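Local coordinates for catalase-3 (Neurospora crassa, PDB 4AJ9), which breaks down hydrogen peroxide to water and oxygen with a bound heme, and probably protects the cell from peroxide toxicity, at residues Y568-S571 and G572-Q575. Sequence-based numbering, arbitrary orientation.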
loop_
_atom_site.group_PDB
_atom_site.type_symbol
_atom_site.label_atom_id
_atom_site.label_comp_id
_atom_site.label_asym_id
_atom_site.label_seq_id
_atom_site.Cartn_x
_atom_site.Cartn_y
_atom_site.Cartn_z
ATOM N N TYR C 568 -47.050 13.248 -16.688
ATOM C CA TYR C 568 -46.236 14.131 -15.856
ATOM C C TYR C 568 -46.649 13.977 -14.399
ATOM O O TYR C 568 -47.630 13.296 -14.093
ATOM C CB TYR C 568 -46.337 15.604 -16.302
ATOM C CG TYR C 568 -47.734 16.208 -16.241
ATOM C CD1 TYR C 568 -48.224 16.768 -15.071
ATOM C CD2 TYR C 568 -48.548 16.231 -17.367
ATOM C CE1 TYR C 568 -49.499 17.325 -15.019
ATOM C CE2 TYR C 568 -49.819 16.778 -17.324
ATOM C CZ TYR C 568 -50.287 17.325 -16.152
ATOM O OH TYR C 568 -51.550 17.871 -16.122
ATOM N N LEU C 569 -45.916 14.612 -13.496
ATOM C CA LEU C 569 -46.143 14.378 -12.080
ATOM C C LEU C 569 -47.288 15.207 -11.511
ATOM O O LEU C 569 -47.072 16.062 -10.658
ATOM C CB LEU C 569 -44.870 14.647 -11.281
ATOM C CG LEU C 569 -43.677 13.755 -11.624
ATOM C CD1 LEU C 569 -42.508 14.139 -10.754
ATOM C CD2 LEU C 569 -44.026 12.266 -11.464
ATOM N N ALA C 570 -48.506 14.947 -11.975
ATOM C CA ALA C 570 -49.676 15.582 -11.383
ATOM C C ALA C 570 -49.838 15.048 -9.963
ATOM O O ALA C 570 -49.096 14.153 -9.544
ATOM C CB ALA C 570 -50.914 15.289 -12.209
ATOM N N SER C 571 -50.791 15.593 -9.215
ATOM C CA SER C 571 -51.066 15.085 -7.876
ATOM C C SER C 571 -51.429 13.607 -7.955
ATOM O O SER C 571 -52.261 13.215 -8.761
ATOM C CB SER C 571 -52.204 15.868 -7.222
ATOM O OG SER C 571 -52.510 15.338 -5.943
ATOM N N GLY C 572 -50.782 12.790 -7.131
ATOM C CA GLY C 572 -51.059 11.367 -7.103
ATOM C C GLY C 572 -50.143 10.530 -7.978
ATOM O O GLY C 572 -50.137 9.309 -7.882
ATOM N N VAL C 573 -49.368 11.180 -8.840
ATOM C CA VAL C 573 -48.495 10.455 -9.756
ATOM C C VAL C 573 -47.112 10.213 -9.155
ATOM O O VAL C 573 -46.468 11.139 -8.668
ATOM C CB VAL C 573 -48.353 11.203 -11.088
ATOM C CG1 VAL C 573 -47.395 10.461 -12.008
ATOM C CG2 VAL C 573 -49.723 11.372 -11.738
ATOM N N ASP C 574 -46.657 8.967 -9.192
ATOM C CA ASP C 574 -45.379 8.618 -8.580
ATOM C C ASP C 574 -44.230 8.647 -9.580
ATOM O O ASP C 574 -43.076 8.828 -9.188
ATOM C CB ASP C 574 -45.436 7.236 -7.923
ATOM C CG ASP C 574 -46.519 7.135 -6.870
ATOM O OD1 ASP C 574 -46.466 7.888 -5.876
ATOM O OD2 ASP C 574 -47.416 6.282 -7.024
ATOM N N GLN C 575 -44.546 8.453 -10.860
ATOM C CA GLN C 575 -43.518 8.351 -11.894
ATOM C C GLN C 575 -44.111 8.728 -13.249
ATOM O O GLN C 575 -45.278 8.444 -13.516
ATOM C CB GLN C 575 -42.979 6.917 -11.948
ATOM C CG GLN C 575 -41.646 6.743 -12.643
ATOM C CD GLN C 575 -41.156 5.296 -12.591
ATOM O OE1 GLN C 575 -41.918 4.363 -12.855
ATOM N NE2 GLN C 575 -39.881 5.107 -12.254
#
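A type II beta turn from A570 to V573 reverses the chain here, in the loop that joins strand 561-566 to strand 575-576, outermost in the parallel sheet within this chain, in the C-terminal domain of this long catalase. The closing bond runs from V573 N to A570 O at 3.1 Å, fairly straight at the hydrogen (160°). S571 and G572 hold the corner positions. G572 takes a positive phi (94°), where a beta carbon would run into S571 O, so glycine suits the place. Just before the turn, L569 is the centre of an inverse gamma turn, with A570 N bonded to Y568 O at 2.8 Å, so the gamma turn runs straight into the beta turn.

V573 points its side chain toward 568-571. With CG1 anti to its backbone N (chi1 178°), that methyl lies 3.5 Å from Y568 O, while CG2 passes 4.1 Å from A570 CB. V573 also packs on A566 and, together with A570, on L545 of helix 544-557, which places the turn against that helix and strand 561-566. Y568 and L569 also meet a second subunit: Y568 packs on V497 and L569 on L499 of that chain, and the L569 backbone is hydrogen-bonded to it. At the far end, the D574 side chain leaves the backbone away from 568-571, and its OD2 forms a salt bridge with K552 NZ and accepts a hydrogen bond from V564 N. The L569 side chain lies obliquely to that of V573, and its CD2 methyl reaches V573 CG1 at 3.9 Å and Q575 N at 3.9 Å.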